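Side-chain contacts in chloride intracellular channel exc-4 (Caenorhabditis elegans, PDB 2YV9), which may insert into membranes to form chloride channels and regulates the size of the growing excretory canal lumen: residues A136-D141 with E250-F255; D172-E177 with R181-N186; P197-I202 with W222-T227. All blocks are in the same frame, centred on the assembly; numbering follows the deposited sequence.

Contact 1 (A136-D141 with E250-F255); sequences AKVEFD and EQMNLF
Val138 and Leu254 meet tip to tip, branch against branch, where the end of helix 117-140 faces the chain leaving helix 241-251. Between these two residues the nearest atoms are Val138 CG1 and Leu254 CD2, at a tight 3.3 Å. Beside them Val138 CG2 faces Leu254 CD1 at a relaxed 3.9 Å. CG1 of Val138 lies anti to its own nitrogen (chi1 162°), which leaves both methyls turned to the other segment. The Met252 side chain bends at chi2 and chi3 and runs past Val138 in the opposite direction, bringing Met252 CE up to Val138 CB and CG1; the very short CE to CG1 distance is doubtful, as Met252 was modelled in two conformers.

Nearly all of the packing comes from these three side chains, and the two segments bury only 159 Å² together. Around them the contact is looser and polar. Glu139 pairs with Arg135 and with Lys72 of the second subunit, while Asn253 is exposed and poorly ordered. On another side of helix 117-140, Lys137 NZ forms a salt bridge to Asp141 OD2, on its syn lone pair, at a very short 2.5 Å, one turn further on, and also bonds to Ser148 O.

Helix 241-251 gives way to irregular chain at Met252. The contact joins the end of one helix to the exit of another, at the margin of the all-helical C-terminal domain of the GST fold.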
ATOM      1  N   ALA A 136       1.620  -6.918  24.204  1.00 20.58           N
ATOM      2  CA  ALA A 136       1.987  -7.638  25.446  1.00 21.36           C
ATOM      3  C   ALA A 136       1.165  -7.127  26.629  1.00 22.32           C
ATOM      4  O   ALA A 136       0.675  -7.927  27.439  1.00 23.26           O
ATOM      5  CB  ALA A 136       3.459  -7.445  25.729  1.00 25.54           C
ATOM      6  N   LYS A 137       0.985  -5.816  26.747  1.00 23.94           N
ATOM      7  CA  LYS A 137       0.297  -5.301  27.918  1.00 22.28           C
ATOM      8  C   LYS A 137      -1.204  -5.607  27.853  1.00 23.33           C
ATOM      9  O   LYS A 137      -1.849  -5.988  28.877  1.00 26.34           O
ATOM     10  CB  LYS A 137       0.503  -3.806  28.139  1.00 26.95           C
ATOM     11  CG  LYS A 137       0.186  -3.452  29.589  1.00 25.48           C
ATOM     12  CD  LYS A 137       0.048  -1.971  29.772  1.00 27.70           C
ATOM     13  CE  LYS A 137      -0.122  -1.646  31.224  1.00 29.63           C
ATOM     14  NZ  LYS A 137      -1.514  -1.782  31.618  1.00 28.37           N
ATOM     15  N   VAL A 138      -1.735  -5.473  26.644  1.00 22.19           N
ATOM     16  CA  VAL A 138      -3.194  -5.789  26.444  1.00 25.83           C
ATOM     17  C   VAL A 138      -3.497  -7.223  26.828  1.00 27.41           C
ATOM     18  O   VAL A 138      -4.517  -7.532  27.475  1.00 29.01           O
ATOM     19  CB  VAL A 138      -3.663  -5.499  24.988  1.00 27.21           C
ATOM     20  CG1 VAL A 138      -4.982  -6.220  24.646  1.00 33.71           C
ATOM     21  CG2 VAL A 138      -3.793  -3.982  24.805  1.00 33.31           C
ATOM     22  N   GLU A 139      -2.628  -8.132  26.425  1.00 25.96           N
ATOM     23  CA  GLU A 139      -2.833  -9.554  26.760  1.00 25.34           C
ATOM     24  C   GLU A 139      -2.589  -9.802  28.266  1.00 32.18           C
ATOM     25  O   GLU A 139      -3.256 -10.638  28.917  1.00 27.31           O
ATOM     26  CB  GLU A 139      -1.923 -10.449  25.923  1.00 26.69           C
ATOM     27  CG  GLU A 139      -2.136 -10.324  24.423  1.00 31.94           C
ATOM     28  CD  GLU A 139      -3.359 -11.070  23.853  1.00 36.30           C
ATOM     29  OE1 GLU A 139      -4.148 -11.691  24.612  1.00 34.07           O
ATOM     30  OE2 GLU A 139      -3.496 -11.058  22.601  1.00 31.85           O
ATOM     31  N   PHE A 140      -1.643  -9.080  28.839  1.00 26.30           N
ATOM     32  CA  PHE A 140      -1.358  -9.247  30.263  1.00 28.76           C
ATOM     33  C   PHE A 140      -2.542  -8.797  31.105  1.00 30.37           C
ATOM     34  O   PHE A 140      -2.849  -9.381  32.176  1.00 31.37           O
ATOM     35  CB  PHE A 140      -0.127  -8.414  30.646  1.00 30.15           C
ATOM     36  CG  PHE A 140       0.313  -8.630  32.036  1.00 24.96           C
ATOM     37  CD1 PHE A 140       0.834  -9.867  32.418  1.00 31.12           C
ATOM     38  CD2 PHE A 140       0.181  -7.641  32.989  1.00 27.64           C
ATOM     39  CE1 PHE A 140       1.237 -10.080  33.725  1.00 34.48           C
ATOM     40  CE2 PHE A 140       0.589  -7.852  34.284  1.00 30.04           C
ATOM     41  CZ  PHE A 140       1.106  -9.071  34.654  1.00 30.32           C
ATOM     42  N   ASP A 141      -3.244  -7.784  30.611  1.00 27.43           N
ATOM     43  CA  ASP A 141      -4.329  -7.141  31.370  1.00 31.63           C
ATOM     44  C   ASP A 141      -5.676  -7.828  31.128  1.00 40.25           C
ATOM     45  O   ASP A 141      -6.665  -7.471  31.743  1.00 31.70           O
ATOM     46  CB  ASP A 141      -4.436  -5.658  31.036  1.00 28.28           C
ATOM     47  CG  ASP A 141      -3.285  -4.834  31.620  1.00 26.39           C
ATOM     48  OD1 ASP A 141      -2.697  -5.300  32.623  1.00 31.54           O
ATOM     49  OD2 ASP A 141      -3.035  -3.704  31.118  1.00 37.02           O
ATOM     50  N   GLU A 250     -10.190  -1.584  17.919  1.00 29.88           N
ATOM     51  CA  GLU A 250     -10.899  -2.429  16.973  1.00 30.93           C
ATOM     52  C   GLU A 250     -10.034  -3.562  16.407  1.00 49.30           C
ATOM     53  O   GLU A 250     -10.561  -4.651  16.111  1.00 45.63           O
ATOM     54  CB  GLU A 250     -11.666  -1.615  15.887  1.00 34.44           C
ATOM     55  CG  GLU A 250     -10.846  -0.936  14.768  1.00 42.81           C
ATOM     56  CD  GLU A 250     -11.691  -0.059  13.789  1.00 47.02           C
ATOM     57  OE1 GLU A 250     -12.941  -0.240  13.741  1.00 44.41           O
ATOM     58  OE2 GLU A 250     -11.105   0.808  13.047  1.00 31.14           O
ATOM     59  N   GLN A 251      -8.721  -3.334  16.308  1.00 35.56           N
ATOM     60  CA  GLN A 251      -7.783  -4.393  15.881  1.00 49.62           C
ATOM     61  C   GLN A 251      -7.228  -5.271  17.044  1.00 37.53           C
ATOM     62  O   GLN A 251      -6.965  -6.451  16.831  1.00 68.51           O
ATOM     63  CB  GLN A 251      -6.597  -3.807  15.087  1.00 45.13           C
ATOM     64  CG  GLN A 251      -6.956  -2.882  13.889  1.00 41.75           C
ATOM     65  CD  GLN A 251      -7.625  -3.583  12.696  1.00 43.06           C
ATOM     66  OE1 GLN A 251      -7.501  -4.796  12.497  1.00 51.20           O
ATOM     67  NE2 GLN A 251      -8.318  -2.791  11.875  1.00 44.96           N
ATOM     68  N   MET A 252      -7.003  -4.659  18.216  0.50 46.32           N
ATOM     69  CA  MET A 252      -6.588  -5.362  19.452  0.50 37.03           C
ATOM     70  C   MET A 252      -7.840  -6.043  20.104  0.50 48.62           C
ATOM     71  O   MET A 252      -7.756  -6.532  21.236  0.50 45.38           O
ATOM     72  CB  MET A 252      -5.889  -4.381  20.471  0.50 41.95           C
ATOM     73  CG  MET A 252      -4.300  -4.006  20.314  0.50 13.87           C
ATOM     74  SD  MET A 252      -3.265  -5.494  20.483  0.50 34.26           S
ATOM     75  CE  MET A 252      -4.233  -6.549  21.556  0.50 50.43           C
ATOM     76  N   ASN A 253      -8.986  -6.067  19.401  1.00 33.36           N
ATOM     77  CA  ASN A 253     -10.263  -6.521  19.969  1.00 35.77           C
ATOM     78  C   ASN A 253     -10.422  -6.169  21.446  1.00 50.25           C
ATOM     79  O   ASN A 253     -10.411  -7.048  22.296  1.00 51.73           O
ATOM     80  CB  ASN A 253     -10.444  -8.023  19.740  1.00 61.53           C
ATOM     81  CG  ASN A 253     -10.971  -8.330  18.356  1.00 77.31           C
ATOM     82  OD1 ASN A 253     -10.204  -8.492  17.397  1.00 87.38           O
ATOM     83  ND2 ASN A 253     -12.299  -8.419  18.243  1.00 93.28           N
ATOM     84  N   LEU A 254     -10.497  -4.873  21.731  1.00 34.33           N
ATOM     85  CA  LEU A 254     -10.821  -4.350  23.072  1.00 46.56           C
ATOM     86  C   LEU A 254     -12.121  -3.559  23.010  1.00 55.23           C
ATOM     87  O   LEU A 254     -12.470  -2.967  21.961  1.00 39.05           O
ATOM     88  CB  LEU A 254      -9.739  -3.437  23.628  1.00 44.65           C
ATOM     89  CG  LEU A 254      -8.302  -3.886  23.518  1.00 39.70           C
ATOM     90  CD1 LEU A 254      -7.374  -2.774  24.020  1.00 41.72           C
ATOM     91  CD2 LEU A 254      -8.108  -5.167  24.304  1.00 50.61           C
ATOM     92  N   PHE A 255     -12.836  -3.541  24.135  1.00 48.01           N
ATOM     93  CA  PHE A 255     -14.230  -3.102  24.121  1.00 53.96           C
ATOM     94  C   PHE A 255     -14.442  -1.591  24.232  1.00 59.48           C
ATOM     95  O   PHE A 255     -13.916  -0.923  25.140  1.00 39.47           O
ATOM     96  CB  PHE A 255     -15.069  -3.777  25.200  1.00 40.59           C
ATOM     97  CG  PHE A 255     -16.547  -3.466  25.066  1.00 42.04           C
ATOM     98  CD1 PHE A 255     -17.284  -4.021  24.035  1.00 58.01           C
ATOM     99  CD2 PHE A 255     -17.167  -2.571  25.911  1.00 46.04           C
ATOM    100  CE1 PHE A 255     -18.625  -3.717  23.882  1.00 59.27           C
ATOM    101  CE2 PHE A 255     -18.501  -2.262  25.764  1.00 42.30           C
ATOM    102  CZ  PHE A 255     -19.235  -2.832  24.750  1.00 58.05           C
TER

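Contact 2 (D172-E177 with R181-N186); sequences DQLLSE and RYLLGN
Leu183, which meets Leu174 and Leu175 across the contact, has its backbone N hydrogen-bonded to Asp192 OD1, an oxygen that is also bonded to Tyr224 OH. This carboxylate oxygen, in the first turn of helix 190-210, therefore ties the loop to two helices and helps to place the backbone from which the Leu183 side chain starts. From there CG extends anti to the backbone nitrogen (chi1 -168°), and CD1 reaches helix 155-178. It lies 4.1 Å from Leu175 CD2, the two side chains crossing at about a right angle, and 4.3 Å from Leu174 CD2. One methyl thus touches two successive residues of the helix, at ordinary van der Waals spacing without strain.

The backbones come nearest at the same place, with Leu175 CA and Leu183 CA 6.7 Å apart. Topologically, this is a helix folding against its own connector: 181-186 belongs to the loop between helices 155-178 and 190-210 in the helical C-terminal domain of the GST fold. Asp192 stands near the helix start, where other GST-fold proteins often carry the acidic residue of an N-capping box.

The loop is braced internally by Tyr182 N, which donates to Gly185 O at 2.9 Å. Tyr182 turns its CB away from the helix, and its hydroxyl bonds to Thr231 OG1. What it offers Leu175 is its carbonyl: Leu175 CD2 rests 4.1 Å from Tyr182 O, whose hydrogen-bonding partner is Ser180 OG. Leu183 also packs on Ala119 of helix 117-140, and its own carbonyl is held by Arg178 NH1.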
ATOM      1  N   ASP A 172      15.353  11.575  20.510  1.00 24.28           N
ATOM      2  CA  ASP A 172      15.726  12.768  21.243  1.00 22.58           C
ATOM      3  C   ASP A 172      17.185  13.130  20.987  1.00 24.82           C
ATOM      4  O   ASP A 172      17.461  14.273  20.726  1.00 30.33           O
ATOM      5  CB  ASP A 172      15.531  12.569  22.733  1.00 25.49           C
ATOM      6  CG  ASP A 172      15.677  13.857  23.526  1.00 29.54           C
ATOM      7  OD1 ASP A 172      14.883  14.802  23.373  1.00 26.90           O
ATOM      8  OD2 ASP A 172      16.593  13.893  24.390  1.00 41.13           O
ATOM      9  N   GLN A 173      18.061  12.124  21.088  1.00 23.89           N
ATOM     10  CA  GLN A 173      19.510  12.316  20.923  1.00 31.44           C
ATOM     11  C   GLN A 173      19.840  12.800  19.518  1.00 35.86           C
ATOM     12  O   GLN A 173      20.634  13.747  19.347  1.00 35.05           O
ATOM     13  CB  GLN A 173      20.251  11.013  21.248  1.00 35.55           C
ATOM     14  CG  GLN A 173      20.312  10.746  22.755  1.00 36.55           C
ATOM     15  CD  GLN A 173      20.863   9.350  23.112  1.00 62.33           C
ATOM     16  OE1 GLN A 173      22.012   9.036  22.800  1.00 68.91           O
ATOM     17  NE2 GLN A 173      20.040   8.518  23.777  1.00 50.70           N
ATOM     18  N   LEU A 174      19.229  12.177  18.516  1.00 28.91           N
ATOM     19  CA  LEU A 174      19.408  12.616  17.124  1.00 28.49           C
ATOM     20  C   LEU A 174      18.977  14.064  16.900  1.00 31.95           C
ATOM     21  O   LEU A 174      19.658  14.853  16.251  1.00 37.39           O
ATOM     22  CB  LEU A 174      18.615  11.704  16.197  1.00 34.74           C
ATOM     23  CG  LEU A 174      18.685  12.024  14.709  1.00 41.45           C
ATOM     24  CD1 LEU A 174      20.178  12.084  14.267  1.00 42.12           C
ATOM     25  CD2 LEU A 174      17.887  10.991  13.930  1.00 34.75           C
ATOM     26  N   LEU A 175      17.826  14.439  17.439  1.00 23.29           N
ATOM     27  CA  LEU A 175      17.350  15.781  17.301  1.00 24.86           C
ATOM     28  C   LEU A 175      18.234  16.781  18.013  1.00 33.04           C
ATOM     29  O   LEU A 175      18.403  17.918  17.542  1.00 29.83           O
ATOM     30  CB  LEU A 175      15.922  15.876  17.841  1.00 25.94           C
ATOM     31  CG  LEU A 175      14.859  15.267  16.938  1.00 26.16           C
ATOM     32  CD1 LEU A 175      13.536  15.057  17.776  1.00 23.15           C
ATOM     33  CD2 LEU A 175      14.525  16.109  15.654  1.00 27.42           C
ATOM     34  N   SER A 176      18.795  16.369  19.148  1.00 26.24           N
ATOM     35  CA  SER A 176      19.682  17.242  19.911  1.00 30.39           C
ATOM     36  C   SER A 176      20.950  17.514  19.123  1.00 32.38           C
ATOM     37  O   SER A 176      21.397  18.662  19.053  1.00 36.71           O
ATOM     38  CB  SER A 176      20.021  16.642  21.266  1.00 37.59           C
ATOM     39  OG  SER A 176      20.561  15.353  21.123  1.00 54.34           O
ATOM     40  N   GLU A 177      21.532  16.462  18.560  1.00 29.96           N
ATOM     41  CA  GLU A 177      22.714  16.655  17.709  1.00 41.70           C
ATOM     42  C   GLU A 177      22.425  17.403  16.400  1.00 42.31           C
ATOM     43  O   GLU A 177      23.225  18.239  15.986  1.00 38.87           O
ATOM     44  CB  GLU A 177      23.507  15.355  17.490  1.00 47.88           C
ATOM     45  CG  GLU A 177      22.769  14.138  16.964  1.00 65.11           C
ATOM     46  CD  GLU A 177      23.262  12.827  17.605  1.00 71.24           C
ATOM     47  OE1 GLU A 177      23.919  12.880  18.670  1.00 68.07           O
ATOM     48  OE2 GLU A 177      22.976  11.739  17.056  1.00 72.02           O
ATOM     49  N   ARG A 181      14.544  21.762  13.140  1.00 25.52           N
ATOM     50  CA  ARG A 181      13.120  21.930  13.430  1.00 27.95           C
ATOM     51  C   ARG A 181      12.371  20.644  13.119  1.00 23.95           C
ATOM     52  O   ARG A 181      11.494  20.184  13.921  1.00 27.50           O
ATOM     53  CB  ARG A 181      12.550  23.008  12.516  1.00 27.40           C
ATOM     54  CG  ARG A 181      11.086  23.297  12.714  1.00 35.08           C
ATOM     55  CD  ARG A 181      10.903  24.346  13.776  1.00 52.73           C
ATOM     56  NE  ARG A 181      11.259  25.669  13.249  1.00 75.60           N
ATOM     57  CZ  ARG A 181      11.602  26.729  13.984  1.00 79.94           C
ATOM     58  NH1 ARG A 181      11.647  26.668  15.317  1.00 81.87           N
ATOM     59  NH2 ARG A 181      11.907  27.868  13.372  1.00 80.53           N
ATOM     60  N   TYR A 182      12.647  20.144  11.916  1.00 23.27           N
ATOM     61  CA  TYR A 182      12.133  18.842  11.471  1.00 26.33           C
ATOM     62  C   TYR A 182      13.241  17.794  11.623  1.00 29.38           C
ATOM     63  O   TYR A 182      14.334  18.122  12.084  1.00 34.07           O
ATOM     64  CB  TYR A 182      11.504  18.957  10.047  1.00 25.74           C
ATOM     65  CG  TYR A 182      10.249  19.856  10.050  1.00 28.01           C
ATOM     66  CD1 TYR A 182       8.990  19.326  10.400  1.00 25.37           C
ATOM     67  CD2 TYR A 182      10.318  21.199   9.744  1.00 29.01           C
ATOM     68  CE1 TYR A 182       7.856  20.121  10.450  1.00 24.53           C
ATOM     69  CE2 TYR A 182       9.182  22.015   9.789  1.00 22.14           C
ATOM     70  CZ  TYR A 182       7.938  21.459  10.151  1.00 29.49           C
ATOM     71  OH  TYR A 182       6.800  22.229  10.191  1.00 32.15           O
ATOM     72  N   LEU A 183      12.980  16.526  11.292  1.00 22.83           N
ATOM     73  CA  LEU A 183      13.879  15.454  11.601  1.00 22.69           C
ATOM     74  C   LEU A 183      15.182  15.589  10.837  1.00 29.00           C
ATOM     75  O   LEU A 183      16.237  15.267  11.378  1.00 31.05           O
ATOM     76  CB  LEU A 183      13.224  14.087  11.312  1.00 25.56           C
ATOM     77  CG  LEU A 183      13.893  12.828  11.832  1.00 29.58           C
ATOM     78  CD1 LEU A 183      14.003  12.817  13.340  1.00 28.40           C
ATOM     79  CD2 LEU A 183      13.120  11.600  11.362  1.00 30.00           C
ATOM     80  N   LEU A 184      15.105  16.057   9.599  1.00 26.20           N
ATOM     81  CA  LEU A 184      16.312  16.162   8.735  1.00 35.11           C
ATOM     82  C   LEU A 184      16.842  17.550   8.482  1.00 35.11           C
ATOM     83  O   LEU A 184      17.930  17.704   7.894  1.00 37.79           O
ATOM     84  CB  LEU A 184      15.999  15.556   7.387  1.00 33.42           C
ATOM     85  CG  LEU A 184      16.181  14.054   7.252  1.00 30.40           C
ATOM     86  CD1 LEU A 184      15.388  13.249   8.288  1.00 34.47           C
ATOM     87  CD2 LEU A 184      15.858  13.678   5.786  1.00 31.21           C
ATOM     88  N   GLY A 185      16.091  18.569   8.860  1.00 24.08           N
ATOM     89  CA  GLY A 185      16.456  19.930   8.563  1.00 26.09           C
ATOM     90  C   GLY A 185      15.316  20.872   8.828  1.00 27.67           C
ATOM     91  O   GLY A 185      14.437  20.571   9.682  1.00 28.26           O
ATOM     92  N   ASN A 186      15.335  22.008   8.130  1.00 30.65           N
ATOM     93  CA  ASN A 186      14.372  23.076   8.358  1.00 27.58           C
ATOM     94  C   ASN A 186      13.014  22.856   7.686  1.00 30.13           C
ATOM     95  O   ASN A 186      12.072  23.613   7.958  1.00 33.29           O
ATOM     96  CB  ASN A 186      14.959  24.383   7.851  1.00 36.57           C
ATOM     97  CG  ASN A 186      14.215  25.591   8.363  1.00 52.52           C
ATOM     98  OD1 ASN A 186      13.719  26.416   7.581  1.00 62.05           O
ATOM     99  ND2 ASN A 186      14.127  25.704   9.684  1.00 41.50           N
TER

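Contact 3 (P197-I202 with W222-T227); sequences PRLHHI and WAYILT
Leu199 CD1 sits in the plane of the Tyr224 ring, against one edge, 3.6 Å from Tyr224 CD2 and 3.7 Å from Tyr224 CE2. Being level with the ring and almost equidistant from the two carbons, the methyl meets C-H bonds and not the pi cloud, so this is edge packing and not a CH-pi contact. The two side chains cross at about a right angle. The same methyl also touches Ile225 CG1, at 4.0 Å, and so fits against two adjacent residues of helix 219-228.

The torsions explain the fit. Leu199 CG stands anti to the carbonyl carbon (chi1 -73°) and projects CD1 from helix 190-210. In Tyr224, CG is instead anti to the backbone nitrogen (chi1 176°), which swings the ring across to the leucine although the CB does not aim there. Leu199 CA and Ile225 CA, the closest backbone pair, are 7.4 Å apart.

In the next shell, Ile225 CD1 lies 4.0 Å above one face of the Trp222 indole, offset toward its rim, and Trp222 NE1 is tied to Ile214 O. The Tyr224 hydroxyl is anchored on Asp192, at the start of the helix that carries Leu199. Leu126 of helix 117-140 packs on Leu199, while Pro197, at a kink in helix 190-210, rests on Leu38 and Met45 of helix 38-52 in the N-terminal domain.

Between the two segments the chemistry is wholly apolar, so dispersion and shape complementarity probably govern how they fit here; a directional hold on the ring is added by its hydroxyl, bonded to Asp192 beyond the hydrocarbon layer.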
ATOM      1  N   PRO A 197       3.018  11.432  12.969  1.00 18.48           N
ATOM      2  CA  PRO A 197       1.788  10.621  13.353  1.00 17.73           C
ATOM      3  C   PRO A 197       2.079   9.455  14.310  1.00 25.11           C
ATOM      4  O   PRO A 197       1.353   9.269  15.261  1.00 23.01           O
ATOM      5  CB  PRO A 197       1.281  10.139  11.987  1.00 21.31           C
ATOM      6  CG  PRO A 197       1.780  11.226  10.998  1.00 24.39           C
ATOM      7  CD  PRO A 197       3.175  11.557  11.515  1.00 22.37           C
ATOM      8  N   ARG A 198       3.196   8.749  14.122  1.00 22.06           N
ATOM      9  CA  ARG A 198       3.553   7.645  15.024  1.00 17.64           C
ATOM     10  C   ARG A 198       3.750   8.147  16.473  1.00 17.68           C
ATOM     11  O   ARG A 198       3.277   7.551  17.456  1.00 20.41           O
ATOM     12  CB  ARG A 198       4.689   6.826  14.469  1.00 20.82           C
ATOM     13  CG  ARG A 198       4.278   6.038  13.214  1.00 21.65           C
ATOM     14  CD  ARG A 198       5.465   5.351  12.487  1.00 24.05           C
ATOM     15  NE  ARG A 198       5.022   4.443  11.424  1.00 22.76           N
ATOM     16  CZ  ARG A 198       4.380   4.832  10.329  1.00 24.77           C
ATOM     17  NH1 ARG A 198       4.175   6.129  10.103  1.00 22.34           N
ATOM     18  NH2 ARG A 198       3.949   3.942   9.450  1.00 26.74           N
ATOM     19  N   LEU A 199       4.469   9.253  16.619  1.00 18.67           N
ATOM     20  CA  LEU A 199       4.660   9.820  17.930  1.00 22.81           C
ATOM     21  C   LEU A 199       3.345  10.194  18.586  1.00 19.93           C
ATOM     22  O   LEU A 199       3.154   9.925  19.759  1.00 22.20           O
ATOM     23  CB  LEU A 199       5.613  11.002  17.870  1.00 22.66           C
ATOM     24  CG  LEU A 199       7.077  10.715  17.650  1.00 18.88           C
ATOM     25  CD1 LEU A 199       7.891  12.039  17.391  1.00 23.05           C
ATOM     26  CD2 LEU A 199       7.745   9.979  18.880  1.00 21.03           C
ATOM     27  N   HIS A 200       2.464  10.835  17.831  1.00 22.32           N
ATOM     28  CA  HIS A 200       1.182  11.274  18.388  1.00 21.14           C
ATOM     29  C   HIS A 200       0.338  10.065  18.764  1.00 22.00           C
ATOM     30  O   HIS A 200      -0.260  10.042  19.853  1.00 22.67           O
ATOM     31  CB  HIS A 200       0.417  12.076  17.368  1.00 22.39           C
ATOM     32  CG  HIS A 200      -0.817  12.694  17.927  1.00 20.79           C
ATOM     33  ND1 HIS A 200      -0.816  13.573  18.996  1.00 19.94           N
ATOM     34  CD2 HIS A 200      -2.117  12.506  17.596  1.00 24.60           C
ATOM     35  CE1 HIS A 200      -2.067  13.905  19.276  1.00 24.89           C
ATOM     36  NE2 HIS A 200      -2.870  13.272  18.448  1.00 24.17           N
ATOM     37  N   HIS A 201       0.320   9.038  17.915  1.00 19.20           N
ATOM     38  CA  HIS A 201      -0.353   7.765  18.262  1.00 19.72           C
ATOM     39  C   HIS A 201       0.209   7.216  19.598  1.00 24.25           C
ATOM     40  O   HIS A 201      -0.533   6.796  20.512  1.00 23.53           O
ATOM     41  CB  HIS A 201      -0.195   6.681  17.193  1.00 18.83           C
ATOM     42  CG  HIS A 201      -1.056   6.874  15.992  1.00 23.28           C
ATOM     43  ND1 HIS A 201      -1.587   5.811  15.286  1.00 22.12           N
ATOM     44  CD2 HIS A 201      -1.537   8.000  15.410  1.00 23.88           C
ATOM     45  CE1 HIS A 201      -2.295   6.287  14.274  1.00 23.03           C
ATOM     46  NE2 HIS A 201      -2.301   7.611  14.335  1.00 19.92           N
ATOM     47  N   ILE A 202       1.546   7.201  19.708  1.00 20.27           N
ATOM     48  CA  ILE A 202       2.157   6.643  20.883  1.00 21.68           C
ATOM     49  C   ILE A 202       1.735   7.474  22.104  1.00 23.56           C
ATOM     50  O   ILE A 202       1.470   6.933  23.182  1.00 23.42           O
ATOM     51  CB  ILE A 202       3.698   6.640  20.738  1.00 18.48           C
ATOM     52  CG1 ILE A 202       4.068   5.550  19.759  1.00 21.96           C
ATOM     53  CG2 ILE A 202       4.333   6.408  22.010  1.00 20.58           C
ATOM     54  CD1 ILE A 202       5.544   5.512  19.329  1.00 22.53           C
ATOM     55  N   TRP A 222      10.289  16.366  22.543  1.00 22.21           N
ATOM     56  CA  TRP A 222       9.031  17.064  22.868  1.00 23.67           C
ATOM     57  C   TRP A 222       8.943  18.328  22.051  1.00 24.35           C
ATOM     58  O   TRP A 222       7.863  18.752  21.613  1.00 23.09           O
ATOM     59  CB  TRP A 222       8.915  17.325  24.363  1.00 23.35           C
ATOM     60  CG  TRP A 222       8.256  16.186  25.099  1.00 22.77           C
ATOM     61  CD1 TRP A 222       8.827  15.303  25.936  1.00 25.53           C
ATOM     62  CD2 TRP A 222       6.870  15.872  25.058  1.00 24.20           C
ATOM     63  NE1 TRP A 222       7.871  14.445  26.445  1.00 24.70           N
ATOM     64  CE2 TRP A 222       6.661  14.784  25.885  1.00 21.29           C
ATOM     65  CE3 TRP A 222       5.786  16.414  24.375  1.00 22.19           C
ATOM     66  CZ2 TRP A 222       5.389  14.205  26.026  1.00 25.57           C
ATOM     67  CZ3 TRP A 222       4.545  15.856  24.519  1.00 23.61           C
ATOM     68  CH2 TRP A 222       4.350  14.795  25.331  1.00 20.87           C
ATOM     69  N   ALA A 223      10.088  18.977  21.802  1.00 25.76           N
ATOM     70  CA  ALA A 223      10.077  20.119  20.913  1.00 20.51           C
ATOM     71  C   ALA A 223       9.628  19.794  19.459  1.00 24.44           C
ATOM     72  O   ALA A 223       8.938  20.563  18.795  1.00 27.15           O
ATOM     73  CB  ALA A 223      11.442  20.797  20.867  1.00 24.35           C
ATOM     74  N   TYR A 224      10.015  18.624  18.993  1.00 22.97           N
ATOM     75  CA  TYR A 224       9.630  18.131  17.683  1.00 21.83           C
ATOM     76  C   TYR A 224       8.117  17.791  17.682  1.00 20.16           C
ATOM     77  O   TYR A 224       7.392  18.084  16.719  1.00 22.66           O
ATOM     78  CB  TYR A 224      10.491  16.915  17.357  1.00 23.81           C
ATOM     79  CG  TYR A 224      10.190  16.202  16.079  1.00 21.30           C
ATOM     80  CD1 TYR A 224      10.717  16.633  14.855  1.00 21.28           C
ATOM     81  CD2 TYR A 224       9.391  15.041  16.070  1.00 22.03           C
ATOM     82  CE1 TYR A 224      10.419  16.011  13.715  1.00 22.93           C
ATOM     83  CE2 TYR A 224       9.105  14.395  14.871  1.00 20.95           C
ATOM     84  CZ  TYR A 224       9.662  14.838  13.725  1.00 20.93           C
ATOM     85  OH  TYR A 224       9.405  14.220  12.544  1.00 20.35           O
ATOM     86  N   ILE A 225       7.618  17.241  18.784  1.00 22.47           N
ATOM     87  CA  ILE A 225       6.158  17.005  18.876  1.00 21.59           C
ATOM     88  C   ILE A 225       5.429  18.370  18.856  1.00 21.80           C
ATOM     89  O   ILE A 225       4.412  18.576  18.173  1.00 23.22           O
ATOM     90  CB  ILE A 225       5.834  16.185  20.126  1.00 20.71           C
ATOM     91  CG1 ILE A 225       6.405  14.756  19.957  1.00 22.72           C
ATOM     92  CG2 ILE A 225       4.293  16.164  20.382  1.00 24.06           C
ATOM     93  CD1 ILE A 225       6.516  13.955  21.235  1.00 20.10           C
ATOM     94  N   LEU A 226       5.941  19.331  19.607  1.00 23.17           N
ATOM     95  CA  LEU A 226       5.406  20.698  19.524  1.00 25.27           C
ATOM     96  C   LEU A 226       5.428  21.245  18.099  1.00 25.33           C
ATOM     97  O   LEU A 226       4.448  21.802  17.652  1.00 24.15           O
ATOM     98  CB  LEU A 226       6.166  21.613  20.468  1.00 22.65           C
ATOM     99  CG  LEU A 226       5.695  23.072  20.531  1.00 24.30           C
ATOM    100  CD1 LEU A 226       4.178  23.282  20.704  1.00 30.68           C
ATOM    101  CD2 LEU A 226       6.512  23.819  21.658  1.00 30.74           C
ATOM    102  N   THR A 227       6.535  21.042  17.394  1.00 23.83           N
ATOM    103  CA  THR A 227       6.607  21.392  15.990  1.00 23.58           C
ATOM    104  C   THR A 227       5.451  20.736  15.233  1.00 23.25           C
ATOM    105  O   THR A 227       4.787  21.381  14.465  1.00 23.34           O
ATOM    106  CB  THR A 227       7.977  21.069  15.423  1.00 24.07           C
ATOM    107  OG1 THR A 227       8.927  21.889  16.134  1.00 25.50           O
ATOM    108  CG2 THR A 227       8.028  21.359  13.958  1.00 27.02           C
TER

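How the contacts relate
Contact 3 is the core contact, about 9 Å from the chain centre to its own, with every touching residue buried. Contact 2 (about 17 Å) and contact 1 (about 22 Å) are only partly buried. Contacts 2 and 3 adjoin: Leu175 CD1 packs on Tyr224 CB at 3.6 Å, and helices 155-178 and 190-210 are consecutive. Contact 1 stays about 10 Å from contact 3 at the nearest atoms, yet its chain loop encloses both others. All three join segments through aliphatic groups, but an aromatic ring enters only in contact 3, a loop carbonyl in contact 2, and only contact 1 meets the second subunit, through Met252 and the flanking Glu139, Gln251 and Asn253.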